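Local coordinates for membrane-bound lytic murein transglycosylase A (Burkholderia pseudomallei, PDB 6QK4), which probably cleaves the glycosidic bond between MurNAc and GlcNAc in peptidoglycan as a lytic transglycosylase, leaving a 1,6-anhydro bond on the MurNAc residue, at residues 271-276 with 318-323; 275-280 with 306-311; 107-112 with 168-173. All coordinates share one frame; numbering follows the deposited sequence.

How the contacts relate
Along the chain contact 3 (107-112 with 168-173) closes before the other two open. It lies in the MltA-specific insert domain, whereas contacts 1 and 2 both fall in the 3D domain. Those two start from the same piece of chain and share V275 and D276, with centres about 9 Å apart. Strand 272-274 lies between the two, antiparallel to 317-324 in contact 1 and parallel to 298-307, which leads into contact 2. Contact 3 is centred about 16 Å from contact 1, yet strand 101-114 pairs with strand 317-324: E108 N probably bonds to G323 O, so the two family regions meet through neighbouring strands. Contacts 2 and 3, centred about 21 Å apart, do not touch.

Contact 1: 271-276 with 318-323; sequences RSIAVD and ADYFWG
A short antiparallel strand pairing, buried about 6 Å from the centre of the molecule, brings S272, I273 and A274 against D319, Y320 and F321 within the 3D domain, a member of the double-psi beta-barrel clan. Strand 272-274 is the short partner, and its axis makes 143° with that of 318-323. A274 and D319 form a hydrogen-bonded pair: D319 N gives to A274 O at 2.8 Å, and A274 N returns the bond to D319 O at 2.9 Å. The next step, I273 with Y320, is a non-hydrogen-bonded pair, beyond which F321 N reaches S272 O at 3.1 Å, arriving almost in line with the carbonyl.

The two faces of the pairing differ. On one, I273 spreads its two branches: CG1 sits between the backbone N and carbonyl carbon (chi1 53°) and sends CD1 to A318 CB at 3.9 Å, while CG2 approaches the Y320 ring obliquely at CD1. V303 of strand 298-307 also packs on I273, and the far end of Y320 is tied down where its OH bonds to E270. On the other face, the CB atoms of A274 and D319 lie 3.7 Å apart; the D319 carboxylate then turns from strand 272-274, its OD1 bonded to T104. Between these bonds I273 CA makes a bent CA-H...O contact with D319 O, 3.2 Å away.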
loop_
_atom_site.group_PDB
_atom_site.type_symbol
_atom_site.label_atom_id
_atom_site.label_comp_id
_atom_site.label_asym_id
_atom_site.label_seq_id
_atom_site.Cartn_x
_atom_site.Cartn_y
_atom_site.Cartn_z
ATOM N N ARG A 271 8.126 -0.835 5.468
ATOM C CA ARG A 271 8.387 -0.687 6.887
ATOM C C ARG A 271 7.182 -0.130 7.615
ATOM O O ARG A 271 7.311 0.190 8.805
ATOM C CB ARG A 271 9.583 0.241 7.176
ATOM C CG ARG A 271 10.962 -0.319 6.692
ATOM C CD ARG A 271 11.355 -1.506 7.599
ATOM N NE ARG A 271 12.548 -2.131 7.027
ATOM C CZ ARG A 271 13.049 -3.275 7.485
ATOM N NH1 ARG A 271 12.445 -3.840 8.531
ATOM N NH2 ARG A 271 14.126 -3.868 6.854
ATOM N N SER A 272 6.047 0.077 6.923
ATOM C CA SER A 272 4.828 0.582 7.534
ATOM C C SER A 272 3.718 -0.388 7.244
ATOM O O SER A 272 3.647 -0.927 6.129
ATOM C CB SER A 272 4.405 1.947 6.940
ATOM O OG SER A 272 5.311 2.980 7.267
ATOM N N ILE A 273 2.868 -0.654 8.231
ATOM C CA ILE A 273 1.668 -1.449 7.995
ATOM C C ILE A 273 0.431 -0.670 8.463
ATOM O O ILE A 273 0.479 0.169 9.369
ATOM C CB ILE A 273 1.694 -2.810 8.705
ATOM C CG1 ILE A 273 1.990 -2.658 10.220
ATOM C CG2 ILE A 273 2.635 -3.810 7.904
ATOM C CD1 ILE A 273 1.745 -4.021 10.968
ATOM N N ALA A 274 -0.684 -0.922 7.764
ATOM C CA ALA A 274 -1.990 -0.567 8.272
ATOM C C ALA A 274 -2.545 -1.706 9.133
ATOM O O ALA A 274 -2.377 -2.901 8.799
ATOM C CB ALA A 274 -2.940 -0.276 7.096
ATOM N N VAL A 275 -3.155 -1.331 10.274
ATOM C CA VAL A 275 -3.669 -2.273 11.268
ATOM C C VAL A 275 -5.106 -1.917 11.663
ATOM O O VAL A 275 -5.621 -0.846 11.356
ATOM C CB VAL A 275 -2.802 -2.337 12.539
ATOM C CG1 VAL A 275 -1.449 -2.829 12.183
ATOM C CG2 VAL A 275 -2.732 -0.905 13.183
ATOM N N ASP A 276 -5.714 -2.817 12.431
ATOM C CA ASP A 276 -6.962 -2.480 13.137
ATOM C C ASP A 276 -6.529 -1.843 14.455
ATOM O O ASP A 276 -5.930 -2.507 15.311
ATOM C CB ASP A 276 -7.808 -3.755 13.358
ATOM C CG ASP A 276 -9.056 -3.505 14.218
ATOM O OD1 ASP A 276 -9.110 -2.428 14.864
ATOM O OD2 ASP A 276 -9.961 -4.395 14.224
ATOM N N ALA A 318 -2.840 -7.420 8.931
ATOM C CA ALA A 318 -2.092 -6.240 8.521
ATOM C C ALA A 318 -2.255 -6.008 7.020
ATOM O O ALA A 318 -2.360 -6.975 6.228
ATOM C CB ALA A 318 -0.619 -6.399 8.901
ATOM N N ASP A 319 -2.193 -4.719 6.626
ATOM C CA ASP A 319 -1.973 -4.344 5.220
ATOM C C ASP A 319 -0.523 -3.850 5.080
ATOM O O ASP A 319 -0.142 -2.853 5.702
ATOM C CB ASP A 319 -2.950 -3.232 4.802
ATOM C CG ASP A 319 -3.605 -3.471 3.447
ATOM O OD1 ASP A 319 -3.420 -4.495 2.769
ATOM O OD2 ASP A 319 -4.353 -2.567 2.993
ATOM N N TYR A 320 0.288 -4.556 4.297
ATOM C CA TYR A 320 1.716 -4.234 4.164
ATOM C C TYR A 320 1.911 -3.152 3.093
ATOM O O TYR A 320 1.496 -3.352 1.938
ATOM C CB TYR A 320 2.424 -5.534 3.763
ATOM C CG TYR A 320 3.915 -5.547 3.710
ATOM C CD1 TYR A 320 4.659 -5.631 4.884
ATOM C CD2 TYR A 320 4.578 -5.499 2.533
ATOM C CE1 TYR A 320 6.050 -5.664 4.833
ATOM C CE2 TYR A 320 5.965 -5.586 2.448
ATOM C CZ TYR A 320 6.695 -5.653 3.612
ATOM O OH TYR A 320 8.067 -5.698 3.536
ATOM N N PHE A 321 2.536 -2.027 3.458
ATOM C CA PHE A 321 2.725 -0.949 2.482
ATOM C C PHE A 321 3.930 -1.259 1.619
ATOM O O PHE A 321 5.068 -1.190 2.091
ATOM C CB PHE A 321 2.871 0.408 3.178
ATOM C CG PHE A 321 3.080 1.531 2.228
ATOM C CD1 PHE A 321 2.103 1.851 1.301
ATOM C CD2 PHE A 321 4.246 2.275 2.258
ATOM C CE1 PHE A 321 2.298 2.917 0.414
ATOM C CE2 PHE A 321 4.458 3.325 1.407
ATOM C CZ PHE A 321 3.450 3.688 0.485
ATOM N N TRP A 322 3.681 -1.604 0.344
ATOM C CA TRP A 322 4.762 -1.940 -0.583
ATOM C C TRP A 322 5.490 -0.734 -1.149
ATOM O O TRP A 322 6.635 -0.900 -1.594
ATOM C CB TRP A 322 4.207 -2.820 -1.730
ATOM C CG TRP A 322 4.099 -4.226 -1.348
ATOM C CD1 TRP A 322 2.972 -4.883 -0.918
ATOM C CD2 TRP A 322 5.166 -5.176 -1.284
ATOM N NE1 TRP A 322 3.261 -6.172 -0.649
ATOM C CE2 TRP A 322 4.601 -6.392 -0.848
ATOM C CE3 TRP A 322 6.536 -5.120 -1.557
ATOM C CZ2 TRP A 322 5.355 -7.561 -0.695
ATOM C CZ3 TRP A 322 7.286 -6.280 -1.386
ATOM C CH2 TRP A 322 6.685 -7.486 -0.977
ATOM N N GLY A 323 4.934 0.500 -1.068
ATOM C CA GLY A 323 5.679 1.594 -1.633
ATOM C C GLY A 323 4.915 2.276 -2.771
ATOM O O GLY A 323 3.683 2.144 -2.865
#

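Contact 2: 275-280 with 306-311; sequences VDPSSI and QDVGTA
V275 and V308 face each other with nearly the same first torsion (chi1 -63° and -54°): each sets CG1 beside its own backbone N and anti to the carbonyl carbon, and CG2 between N and carbonyl carbon. The consequences differ. In V275 it is CG2 that lies near the opposite segment, 3.8 Å from D307 O; in V308 it is CG1, which packs against the CG-CD edge of the P277 ring, 3.9 Å from P277 CG, the two side chains crossing at about a right angle.

The backbones come together where strands 272-274 and 298-307 run out toward loops. V275 N bonds to D307 O at 3.0 Å, coming in from above the carbonyl plane, 38° out of it. At the other end of V275 the carbonyl turns to a water 2.7 Å from V275 O, which probably donates to it and accepts in turn from G309 N. V308 CA also presents its hydrogen to V275 O.

Beyond V275 the chain turns sharply. D276 OD1 takes the N-H of S278 in an Asx turn, D276 O receives both S279 N and I280 N, and D276 OD2 bonds to G314 N. The D307 carboxylate is held by different partners, Y106 OH and A262 N.

Chemically this is a light, surface contact: one direct backbone bond, one water bridge and a single apolar touch, so the two segments are already parting here, with the water continuing the backbone link where the direct bonds stop.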
loop_
_atom_site.group_PDB
_atom_site.type_symbol
_atom_site.label_atom_id
_atom_site.label_comp_id
_atom_site.label_asym_id
_atom_site.label_seq_id
_atom_site.Cartn_x
_atom_site.Cartn_y
_atom_site.Cartn_z
ATOM N N VAL A 275 -3.155 -1.331 10.274
ATOM C CA VAL A 275 -3.669 -2.273 11.268
ATOM C C VAL A 275 -5.106 -1.917 11.663
ATOM O O VAL A 275 -5.621 -0.846 11.356
ATOM C CB VAL A 275 -2.802 -2.337 12.539
ATOM C CG1 VAL A 275 -1.449 -2.829 12.183
ATOM C CG2 VAL A 275 -2.732 -0.905 13.183
ATOM N N ASP A 276 -5.714 -2.817 12.431
ATOM C CA ASP A 276 -6.962 -2.480 13.137
ATOM C C ASP A 276 -6.529 -1.843 14.455
ATOM O O ASP A 276 -5.930 -2.507 15.311
ATOM C CB ASP A 276 -7.808 -3.755 13.358
ATOM C CG ASP A 276 -9.056 -3.505 14.218
ATOM O OD1 ASP A 276 -9.110 -2.428 14.864
ATOM O OD2 ASP A 276 -9.961 -4.395 14.224
ATOM N N PRO A 277 -6.706 -0.528 14.633
ATOM C CA PRO A 277 -5.993 0.134 15.745
ATOM C C PRO A 277 -6.543 -0.254 17.108
ATOM O O PRO A 277 -5.871 -0.020 18.104
ATOM C CB PRO A 277 -6.183 1.646 15.453
ATOM C CG PRO A 277 -7.545 1.673 14.772
ATOM C CD PRO A 277 -7.550 0.400 13.865
ATOM N N SER A 278 -7.742 -0.834 17.177
ATOM C CA SER A 278 -8.194 -1.344 18.459
ATOM C C SER A 278 -7.518 -2.636 18.853
ATOM O O SER A 278 -7.549 -2.996 20.026
ATOM C CB SER A 278 -9.725 -1.530 18.461
ATOM O OG SER A 278 -10.065 -2.684 17.705
ATOM N N SER A 279 -6.829 -3.335 17.913
ATOM C CA SER A 279 -5.979 -4.466 18.240
ATOM C C SER A 279 -4.516 -4.080 18.397
ATOM O O SER A 279 -3.843 -4.545 19.312
ATOM C CB SER A 279 -6.124 -5.553 17.118
ATOM O OG SER A 279 -7.429 -6.125 17.166
ATOM N N ILE A 280 -4.023 -3.196 17.538
ATOM C CA ILE A 280 -2.633 -2.767 17.502
ATOM C C ILE A 280 -2.632 -1.243 17.427
ATOM O O ILE A 280 -2.898 -0.654 16.366
ATOM C CB ILE A 280 -1.901 -3.373 16.280
ATOM C CG1 ILE A 280 -2.051 -4.900 16.278
ATOM C CG2 ILE A 280 -0.449 -2.957 16.317
ATOM C CD1 ILE A 280 -1.530 -5.556 14.925
ATOM N N GLN A 306 1.321 2.313 11.311
ATOM C CA GLN A 306 1.305 3.734 11.036
ATOM C C GLN A 306 0.128 4.075 10.168
ATOM O O GLN A 306 0.063 5.217 9.683
ATOM C CB GLN A 306 2.617 4.215 10.380
ATOM C CG GLN A 306 3.852 3.929 11.350
ATOM C CD GLN A 306 5.193 4.417 10.797
ATOM O OE1 GLN A 306 5.489 4.276 9.590
ATOM N NE2 GLN A 306 6.070 4.832 11.705
ATOM N N ASP A 307 -0.816 3.147 9.997
ATOM C CA ASP A 307 -1.957 3.467 9.132
ATOM C C ASP A 307 -3.113 2.583 9.557
ATOM O O ASP A 307 -2.948 1.650 10.332
ATOM C CB ASP A 307 -1.585 3.277 7.628
ATOM C CG ASP A 307 -2.440 4.189 6.663
ATOM O OD1 ASP A 307 -3.312 4.966 7.137
ATOM O OD2 ASP A 307 -2.216 4.069 5.417
ATOM N N VAL A 308 -4.312 2.888 9.037
ATOM C CA VAL A 308 -5.487 2.048 9.228
ATOM C C VAL A 308 -6.167 1.917 7.872
ATOM O O VAL A 308 -5.825 2.629 6.921
ATOM C CB VAL A 308 -6.469 2.662 10.270
ATOM C CG1 VAL A 308 -5.764 2.976 11.611
ATOM C CG2 VAL A 308 -7.132 3.888 9.712
ATOM N N GLY A 309 -7.152 1.023 7.780
ATOM C CA GLY A 309 -7.889 0.876 6.537
ATOM C C GLY A 309 -9.259 0.282 6.747
ATOM O O GLY A 309 -9.479 -0.504 7.669
ATOM N N THR A 310 -10.199 0.640 5.844
ATOM C CA THR A 310 -11.560 0.193 6.092
ATOM C C THR A 310 -11.700 -1.325 5.967
ATOM O O THR A 310 -12.546 -1.912 6.648
ATOM C CB THR A 310 -12.512 0.917 5.135
ATOM O OG1 THR A 310 -12.106 0.601 3.812
ATOM C CG2 THR A 310 -12.378 2.378 5.282
ATOM N N ALA A 311 -10.820 -1.998 5.212
ATOM C CA ALA A 311 -10.881 -3.441 5.123
ATOM C C ALA A 311 -10.050 -4.165 6.185
ATOM O O ALA A 311 -10.100 -5.404 6.242
ATOM C CB ALA A 311 -10.391 -3.874 3.757
HETATM O O HOH W 1 -7.942 -0.453 10.128
#

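Contact 3: 107-112 with 168-173; sequences YEPLLH and QVQGSG
Q170, on the last turn of helix 161-170, reaches toward Y107 and P109 of strand 101-114. Its chain leaves with CG anti to the backbone N (chi1 171°) and bends at chi2, laying CB and CG against P109 CG, each at 3.8 Å. The amide then lies near Y107, its plane 59° from that of the phenol ring; OE1 is 3.6 Å from Y107 CE1, and NE2 is 2.9 Å from Y107 O. A water donates to Q170 OE1 and accepts from Y107 N, bridging amide and backbone.

G171, with phi 95°, turns the chain out of the helix. S172 follows, its O 3.4 Å from P109 CD. S172 OG lies 2.5 Å from a second water, shorter than usual, which also bonds to E108 OE1 and Q170 NE2. At G173, which has no side chain, the backbone passes close against P109, their CA atoms 4.8 Å apart, and the bent E108 side chain brings OE2 to 3.8 Å from G173 CA.

From G173 the chain enters strand 173-177, parallel to 101-114, with backbone hydrogen bonds of P109 and L111 to R174; both pack on L167 of helix 161-170, while the E108 backbone bonds to G323 in neighbouring strand 317-324.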
loop_
_atom_site.group_PDB
_atom_site.type_symbol
_atom_site.label_atom_id
_atom_site.label_comp_id
_atom_site.label_asym_id
_atom_site.label_seq_id
_atom_site.Cartn_x
_atom_site.Cartn_y
_atom_site.Cartn_z
ATOM N N TYR A 107 -0.423 -0.011 -1.860
ATOM C CA TYR A 107 0.618 0.801 -2.485
ATOM C C TYR A 107 0.036 2.166 -2.778
ATOM O O TYR A 107 -1.180 2.398 -2.614
ATOM C CB TYR A 107 1.146 0.152 -3.789
ATOM C CG TYR A 107 0.224 0.319 -4.975
ATOM C CD1 TYR A 107 -0.999 -0.312 -5.016
ATOM C CD2 TYR A 107 0.628 1.067 -6.077
ATOM C CE1 TYR A 107 -1.823 -0.210 -6.154
ATOM C CE2 TYR A 107 -0.182 1.184 -7.211
ATOM C CZ TYR A 107 -1.397 0.550 -7.227
ATOM O OH TYR A 107 -2.173 0.639 -8.352
ATOM N N GLU A 108 0.915 3.070 -3.197
ATOM C CA GLU A 108 0.451 4.381 -3.654
ATOM C C GLU A 108 0.727 4.527 -5.139
ATOM O O GLU A 108 1.888 4.473 -5.553
ATOM C CB GLU A 108 1.167 5.454 -2.870
ATOM C CG GLU A 108 0.847 6.839 -3.426
ATOM C CD GLU A 108 -0.383 7.442 -2.799
ATOM O OE1 GLU A 108 -1.297 6.665 -2.409
ATOM O OE2 GLU A 108 -0.426 8.702 -2.703
ATOM N N PRO A 109 -0.296 4.654 -6.004
ATOM C CA PRO A 109 -0.016 4.825 -7.432
ATOM C C PRO A 109 0.814 6.078 -7.667
ATOM O O PRO A 109 0.637 7.092 -6.991
ATOM C CB PRO A 109 -1.417 4.976 -8.051
ATOM C CG PRO A 109 -2.368 4.297 -7.126
ATOM C CD PRO A 109 -1.742 4.566 -5.707
ATOM N N LEU A 110 1.748 5.981 -8.617
ATOM C CA LEU A 110 2.579 7.139 -8.940
ATOM C C LEU A 110 2.550 7.285 -10.446
ATOM O O LEU A 110 3.032 6.406 -11.177
ATOM C CB LEU A 110 4.004 6.980 -8.412
ATOM C CG LEU A 110 4.901 8.145 -8.871
ATOM C CD1 LEU A 110 5.576 8.805 -7.719
ATOM C CD2 LEU A 110 5.904 7.577 -9.829
ATOM N N LEU A 111 1.901 8.350 -10.920
ATOM C CA LEU A 111 1.789 8.611 -12.342
ATOM C C LEU A 111 2.650 9.815 -12.714
ATOM O O LEU A 111 3.149 10.533 -11.863
ATOM C CB LEU A 111 0.325 8.870 -12.749
ATOM C CG LEU A 111 -0.562 7.617 -12.578
ATOM C CD1 LEU A 111 -0.990 7.413 -11.152
ATOM C CD2 LEU A 111 -1.828 7.805 -13.478
ATOM N N HIS A 112 2.837 10.024 -14.015
ATOM C CA HIS A 112 3.572 11.186 -14.492
ATOM C C HIS A 112 2.673 11.972 -15.429
ATOM O O HIS A 112 2.144 11.411 -16.371
ATOM C CB HIS A 112 4.834 10.744 -15.210
ATOM C CG HIS A 112 5.782 10.048 -14.301
ATOM N ND1 HIS A 112 5.843 8.675 -14.199
ATOM C CD2 HIS A 112 6.649 10.541 -13.383
ATOM C CE1 HIS A 112 6.729 8.352 -13.272
ATOM N NE2 HIS A 112 7.221 9.465 -12.754
ATOM N N GLN A 168 -7.770 4.849 -11.288
ATOM C CA GLN A 168 -9.203 4.786 -11.013
ATOM C C GLN A 168 -9.573 3.604 -10.127
ATOM O O GLN A 168 -10.425 3.745 -9.253
ATOM C CB GLN A 168 -10.003 4.713 -12.310
ATOM C CG GLN A 168 -10.094 6.021 -13.009
ATOM C CD GLN A 168 -10.748 5.867 -14.361
ATOM O OE1 GLN A 168 -10.386 5.003 -15.153
ATOM N NE2 GLN A 168 -11.688 6.742 -14.639
ATOM N N VAL A 169 -8.987 2.433 -10.366
ATOM C CA VAL A 169 -9.287 1.271 -9.525
ATOM C C VAL A 169 -8.912 1.568 -8.068
ATOM O O VAL A 169 -9.672 1.263 -7.145
ATOM C CB VAL A 169 -8.591 0.006 -10.058
ATOM C CG1 VAL A 169 -8.742 -1.118 -9.073
ATOM C CG2 VAL A 169 -9.177 -0.423 -11.424
ATOM N N GLN A 170 -7.777 2.242 -7.842
ATOM C CA GLN A 170 -7.371 2.532 -6.480
ATOM C C GLN A 170 -8.198 3.668 -5.870
ATOM O O GLN A 170 -8.511 3.641 -4.681
ATOM C CB GLN A 170 -5.872 2.853 -6.462
ATOM C CG GLN A 170 -5.402 3.387 -5.097
ATOM C CD GLN A 170 -4.722 2.307 -4.266
ATOM O OE1 GLN A 170 -4.803 1.096 -4.578
ATOM N NE2 GLN A 170 -4.016 2.746 -3.217
ATOM N N GLY A 171 -8.600 4.672 -6.666
ATOM C CA GLY A 171 -9.331 5.809 -6.159
ATOM C C GLY A 171 -8.482 7.020 -5.819
ATOM O O GLY A 171 -9.029 8.123 -5.683
ATOM N N SER A 172 -7.172 6.843 -5.633
ATOM C CA SER A 172 -6.348 7.937 -5.167
ATOM C C SER A 172 -4.884 7.645 -5.473
ATOM O O SER A 172 -4.488 6.488 -5.658
ATOM C CB SER A 172 -6.566 8.159 -3.664
ATOM O OG SER A 172 -6.071 7.054 -2.921
ATOM N N GLY A 173 -4.077 8.704 -5.519
ATOM C CA GLY A 173 -2.653 8.506 -5.775
ATOM C C GLY A 173 -1.981 9.839 -6.013
ATOM O O GLY A 173 -2.530 10.893 -5.679
HETATM O O HOH W 2 -3.489 -0.513 -2.709
HETATM O O HOH W 3 -4.104 5.604 -2.433
#